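Local coordinates for Low molecular weight phosphotyrosine protein phosphatase 1 (Drosophila melanogaster, PDB 7CUY) that probably removes phosphate from tyrosine-phosphorylated proteins and from small aryl and acyl phosphates, as a low molecular weight protein tyrosine phosphatase, at residues L108-I122 with Q140-R152. Numbering follows the deposited sequence.
Sequences LMLGDFGLEKKNRII and QCVVACAAFMKER
With CG of Phe113 anti to its carbonyl carbon (chi1 -65°) and CG of Phe148 anti to the backbone N (chi1 172°), the two rings meet in a T-shaped stack. Their planes stand at 80° with centroids 5.3 Å apart, and CD2 of Phe148 lies over the centre of one Phe113 face. The guanidinium of Arg152 lays one face over Phe113 CZ, and its NH2 sits at the ring edge, 3.9 Å from that CZ, while NH1 is salt-bridged to Glu106. Backbone packing is closest in the middle, where Ala144 CA makes a CA-H...O contact of 3.2 Å with Phe113 O. Gly114 has positive phi, and a side chain there would clash with Val143 O. Leu110 CG packs 3.7 Å from Ala144 CB, and Leu115 CD2 against Val143 CG1. At the other end, the extended Gln140 side chain passes Ile122 and gives NE2 to two carbonyls, Asn119 O at 2.8 Å and Ile121 O at 2.9 Å; both bonds are bent, with NE2 above each carbonyl plane. A leucine here, having no amide, would probably leave the carbonyls of Asn119 and Ile121 without this shared donor and let the loop shift more freely against the helix. Ile122 O accepts a bond from Arg15, the probable catalytic arginine. Helix 132-153 thus holds the loop after strand 106-109 mostly by apolar packing, with the Gln140 amide bridging two loop carbonyls at one end.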
loop_
_atom_site.group_PDB
_atom_site.type_symbol
_atom_site.label_atom_id
_atom_site.label_comp_id
_atom_site.label_asym_id
_atom_site.label_seq_id
_atom_site.Cartn_x
_atom_site.Cartn_y
_atom_site.Cartn_z
ATOM N N LEU A 108 -0.783 -5.392 9.124
ATOM C CA LEU A 108 0.637 -5.613 8.915
ATOM C C LEU A 108 1.271 -4.319 8.442
ATOM O O LEU A 108 0.608 -3.440 7.901
ATOM C CB LEU A 108 0.879 -6.743 7.887
ATOM C CG LEU A 108 0.187 -8.064 8.264
ATOM C CD1 LEU A 108 0.165 -9.007 7.086
ATOM C CD2 LEU A 108 0.845 -8.716 9.503
ATOM N N MET A 109 2.565 -4.200 8.649
ATOM C CA MET A 109 3.309 -3.106 8.058
ATOM C C MET A 109 4.060 -3.660 6.854
ATOM O O MET A 109 4.744 -4.684 6.967
ATOM C CB MET A 109 4.263 -2.481 9.079
ATOM C CG MET A 109 4.741 -1.140 8.608
ATOM S SD MET A 109 5.806 -0.310 9.776
ATOM C CE MET A 109 7.296 -1.295 9.590
ATOM N N LEU A 110 3.887 -3.017 5.689
ATOM C CA LEU A 110 4.352 -3.634 4.443
ATOM C C LEU A 110 5.852 -3.936 4.492
ATOM O O LEU A 110 6.295 -5.002 4.044
ATOM C CB LEU A 110 4.011 -2.736 3.248
ATOM C CG LEU A 110 4.442 -3.290 1.876
ATOM C CD1 LEU A 110 3.923 -4.683 1.674
ATOM C CD2 LEU A 110 3.971 -2.398 0.739
ATOM N N GLY A 111 6.646 -3.033 5.070
ATOM C CA GLY A 111 8.082 -3.218 5.054
ATOM C C GLY A 111 8.597 -4.300 5.990
ATOM O O GLY A 111 9.796 -4.587 5.962
ATOM N N ASP A 112 7.741 -4.895 6.820
ATOM C CA ASP A 112 8.199 -6.051 7.589
ATOM C C ASP A 112 8.424 -7.279 6.702
ATOM O O ASP A 112 8.877 -8.321 7.195
ATOM C CB ASP A 112 7.205 -6.381 8.712
ATOM C CG ASP A 112 7.361 -5.460 9.937
ATOM O OD1 ASP A 112 8.397 -4.774 10.050
ATOM O OD2 ASP A 112 6.446 -5.430 10.794
ATOM N N PHE A 113 8.133 -7.182 5.406
ATOM C CA PHE A 113 8.370 -8.272 4.472
ATOM C C PHE A 113 9.483 -7.865 3.521
ATOM O O PHE A 113 9.495 -6.734 3.025
ATOM C CB PHE A 113 7.078 -8.640 3.733
ATOM C CG PHE A 113 6.030 -9.194 4.648
ATOM C CD1 PHE A 113 5.972 -10.553 4.909
ATOM C CD2 PHE A 113 5.164 -8.344 5.327
ATOM C CE1 PHE A 113 5.030 -11.068 5.790
ATOM C CE2 PHE A 113 4.222 -8.843 6.211
ATOM C CZ PHE A 113 4.147 -10.201 6.448
ATOM N N GLY A 114 10.447 -8.761 3.330
ATOM C CA GLY A 114 11.524 -8.557 2.360
ATOM C C GLY A 114 12.655 -7.604 2.689
ATOM O O GLY A 114 13.827 -7.947 2.518
ATOM N N LEU A 115 12.336 -6.403 3.158
ATOM C CA LEU A 115 13.377 -5.412 3.369
ATOM C C LEU A 115 14.212 -5.754 4.598
ATOM O O LEU A 115 13.786 -6.490 5.488
ATOM C CB LEU A 115 12.758 -4.029 3.516
ATOM C CG LEU A 115 11.773 -3.812 2.366
ATOM C CD1 LEU A 115 10.818 -2.673 2.660
ATOM C CD2 LEU A 115 12.568 -3.569 1.084
ATOM N N GLU A 116 15.429 -5.222 4.624
ATOM C CA GLU A 116 16.206 -5.223 5.851
ATOM C C GLU A 116 15.549 -4.312 6.875
ATOM O O GLU A 116 14.775 -3.417 6.530
ATOM C CB GLU A 116 17.627 -4.735 5.596
ATOM C CG GLU A 116 18.604 -5.766 5.105
ATOM C CD GLU A 116 19.853 -5.101 4.574
ATOM O OE1 GLU A 116 19.876 -4.770 3.361
ATOM O OE2 GLU A 116 20.788 -4.870 5.378
ATOM N N LYS A 117 15.884 -4.544 8.148
ATOM C CA LYS A 117 15.295 -3.793 9.257
ATOM C C LYS A 117 15.375 -2.285 9.029
ATOM O O LYS A 117 14.365 -1.579 9.107
ATOM C CB LYS A 117 15.998 -4.174 10.565
ATOM C CG LYS A 117 15.089 -4.244 11.776
ATOM C CD LYS A 117 13.982 -5.276 11.582
ATOM C CE LYS A 117 12.679 -4.887 12.317
ATOM N NZ LYS A 117 12.845 -4.540 13.769
ATOM N N LYS A 118 16.575 -1.785 8.722
ATOM C CA LYS A 118 16.817 -0.353 8.556
ATOM C C LYS A 118 16.043 0.243 7.383
ATOM O O LYS A 118 15.873 1.469 7.323
ATOM C CB LYS A 118 18.313 -0.061 8.352
ATOM C CG LYS A 118 19.294 -1.006 8.954
ATOM C CD LYS A 118 19.529 -2.263 8.198
ATOM C CE LYS A 118 20.310 -3.162 8.921
ATOM N NZ LYS A 118 20.439 -4.500 8.394
ATOM N N ASN A 119 15.570 -0.579 6.446
ATOM C CA ASN A 119 14.872 -0.063 5.274
ATOM C C ASN A 119 13.382 -0.353 5.324
ATOM O O ASN A 119 12.698 -0.276 4.293
ATOM C CB ASN A 119 15.459 -0.636 3.982
ATOM C CG ASN A 119 16.887 -0.178 3.721
ATOM O OD1 ASN A 119 17.518 -0.623 2.757
ATOM N ND2 ASN A 119 17.423 0.671 4.604
ATOM N N ARG A 120 12.857 -0.685 6.500
ATOM C CA ARG A 120 11.500 -1.210 6.550
ATOM C C ARG A 120 10.437 -0.123 6.585
ATOM O O ARG A 120 9.290 -0.399 6.227
ATOM C CB ARG A 120 11.334 -2.131 7.747
ATOM C CG ARG A 120 11.191 -1.431 9.071
ATOM C CD ARG A 120 11.262 -2.474 10.132
ATOM N NE ARG A 120 11.106 -1.947 11.476
ATOM C CZ ARG A 120 10.162 -2.357 12.314
ATOM N NH1 ARG A 120 9.296 -3.287 11.923
ATOM N NH2 ARG A 120 10.090 -1.847 13.541
ATOM N N ILE A 121 10.789 1.094 6.990
ATOM C CA ILE A 121 9.840 2.202 6.994
ATOM C C ILE A 121 9.746 2.764 5.582
ATOM O O ILE A 121 10.761 3.104 4.960
ATOM C CB ILE A 121 10.258 3.286 7.999
ATOM C CG1 ILE A 121 10.393 2.690 9.402
ATOM C CG2 ILE A 121 9.266 4.450 8.001
ATOM C CD1 ILE A 121 9.089 2.349 10.072
ATOM N N ILE A 122 8.533 2.824 5.048
ATOM C CA ILE A 122 8.313 3.500 3.776
ATOM C C ILE A 122 7.897 4.927 4.108
ATOM O O ILE A 122 6.767 5.186 4.537
ATOM C CB ILE A 122 7.296 2.771 2.896
ATOM C CG1 ILE A 122 7.890 1.410 2.467
ATOM C CG2 ILE A 122 6.981 3.628 1.701
ATOM C CD1 ILE A 122 6.860 0.309 2.147
ATOM N N GLN A 140 11.051 -0.135 -2.512
ATOM C CA GLN A 140 10.699 -0.880 -1.307
ATOM C C GLN A 140 9.477 -1.758 -1.536
ATOM O O GLN A 140 9.464 -2.935 -1.159
ATOM C CB GLN A 140 10.453 0.085 -0.146
ATOM C CG GLN A 140 11.708 0.780 0.348
ATOM C CD GLN A 140 11.399 1.927 1.301
ATOM O OE1 GLN A 140 10.878 2.965 0.889
ATOM N NE2 GLN A 140 11.733 1.752 2.572
ATOM N N CYS A 141 8.436 -1.194 -2.146
ATOM C CA CYS A 141 7.226 -1.957 -2.429
ATOM C C CYS A 141 7.506 -3.155 -3.336
ATOM O O CYS A 141 6.901 -4.220 -3.177
ATOM C CB CYS A 141 6.187 -1.034 -3.065
ATOM S SG CYS A 141 5.566 0.221 -1.911
ATOM N N VAL A 142 8.383 -2.989 -4.322
ATOM C CA VAL A 142 8.708 -4.114 -5.195
ATOM C C VAL A 142 9.257 -5.282 -4.379
ATOM O O VAL A 142 8.840 -6.436 -4.554
ATOM C CB VAL A 142 9.690 -3.658 -6.286
ATOM C CG1 VAL A 142 10.286 -4.869 -7.029
ATOM C CG2 VAL A 142 8.984 -2.721 -7.251
ATOM N N VAL A 143 10.158 -4.995 -3.436
ATOM C CA VAL A 143 10.750 -6.051 -2.627
ATOM C C VAL A 143 9.748 -6.581 -1.605
ATOM O O VAL A 143 9.590 -7.795 -1.444
ATOM C CB VAL A 143 12.037 -5.546 -1.953
ATOM C CG1 VAL A 143 12.566 -6.581 -0.945
ATOM C CG2 VAL A 143 13.110 -5.203 -3.021
ATOM N N ALA A 144 9.068 -5.683 -0.891
ATOM C CA ALA A 144 8.134 -6.107 0.150
ATOM C C ALA A 144 6.975 -6.913 -0.430
ATOM O O ALA A 144 6.588 -7.951 0.116
ATOM C CB ALA A 144 7.601 -4.881 0.907
ATOM N N CYS A 145 6.388 -6.433 -1.527
ATOM C CA CYS A 145 5.213 -7.098 -2.077
ATOM C C CYS A 145 5.538 -8.515 -2.525
ATOM O O CYS A 145 4.786 -9.452 -2.237
ATOM C CB CYS A 145 4.645 -6.295 -3.251
ATOM S SG CYS A 145 3.729 -4.784 -2.782
ATOM N N ALA A 146 6.642 -8.685 -3.253
ATOM C CA ALA A 146 7.075 -10.022 -3.647
ATOM C C ALA A 146 7.193 -10.945 -2.440
ATOM O O ALA A 146 6.631 -12.049 -2.425
ATOM C CB ALA A 146 8.411 -9.920 -4.381
ATOM N N ALA A 147 7.917 -10.497 -1.406
ATOM C CA ALA A 147 8.173 -11.349 -0.248
ATOM C C ALA A 147 6.873 -11.726 0.457
ATOM O O ALA A 147 6.658 -12.898 0.789
ATOM C CB ALA A 147 9.133 -10.655 0.719
ATOM N N PHE A 148 5.986 -10.747 0.683
ATOM C CA PHE A 148 4.669 -11.056 1.241
ATOM C C PHE A 148 3.917 -12.063 0.377
ATOM O O PHE A 148 3.353 -13.042 0.883
ATOM C CB PHE A 148 3.825 -9.790 1.375
ATOM C CG PHE A 148 2.393 -10.068 1.756
ATOM C CD1 PHE A 148 1.383 -9.985 0.822
ATOM C CD2 PHE A 148 2.073 -10.433 3.052
ATOM C CE1 PHE A 148 0.056 -10.250 1.165
ATOM C CE2 PHE A 148 0.763 -10.699 3.409
ATOM C CZ PHE A 148 -0.252 -10.608 2.455
ATOM N N MET A 149 3.847 -11.802 -0.929
ATOM C CA MET A 149 3.151 -12.718 -1.830
ATOM C C MET A 149 3.720 -14.122 -1.728
ATOM O O MET A 149 2.974 -15.107 -1.610
ATOM C CB MET A 149 3.253 -12.226 -3.270
ATOM C CG MET A 149 2.668 -13.212 -4.263
ATOM S SD MET A 149 2.858 -12.635 -5.948
ATOM C CE MET A 149 4.612 -13.021 -6.181
ATOM N N LYS A 150 5.046 -14.237 -1.768
ATOM C CA LYS A 150 5.655 -15.564 -1.732
ATOM C C LYS A 150 5.382 -16.267 -0.406
ATOM O O LYS A 150 4.976 -17.438 -0.390
ATOM C CB LYS A 150 7.154 -15.456 -2.014
ATOM C CG LYS A 150 7.486 -15.574 -3.493
ATOM C CD LYS A 150 8.863 -15.037 -3.804
ATOM C CE LYS A 150 9.452 -15.718 -5.011
ATOM N NZ LYS A 150 8.710 -15.393 -6.236
ATOM N N GLU A 151 5.581 -15.573 0.722
ATOM C CA GLU A 151 5.402 -16.216 2.025
ATOM C C GLU A 151 3.935 -16.483 2.326
ATOM O O GLU A 151 3.537 -17.626 2.569
ATOM C CB GLU A 151 5.984 -15.353 3.139
ATOM C CG GLU A 151 7.458 -15.178 3.084
ATOM C CD GLU A 151 7.910 -14.145 4.084
ATOM O OE1 GLU A 151 7.385 -14.171 5.229
ATOM O OE2 GLU A 151 8.753 -13.298 3.711
ATOM N N ARG A 152 3.123 -15.431 2.360
ATOM C CA ARG A 152 1.769 -15.562 2.889
ATOM C C ARG A 152 0.754 -15.935 1.834
ATOM O O ARG A 152 -0.188 -16.668 2.126
ATOM C CB ARG A 152 1.312 -14.261 3.543
ATOM C CG ARG A 152 2.189 -13.833 4.671
ATOM C CD ARG A 152 2.069 -14.788 5.863
ATOM N NE ARG A 152 2.717 -14.177 7.018
ATOM C CZ ARG A 152 2.090 -13.403 7.901
ATOM N NH1 ARG A 152 0.787 -13.169 7.785
ATOM N NH2 ARG A 152 2.775 -12.868 8.899
#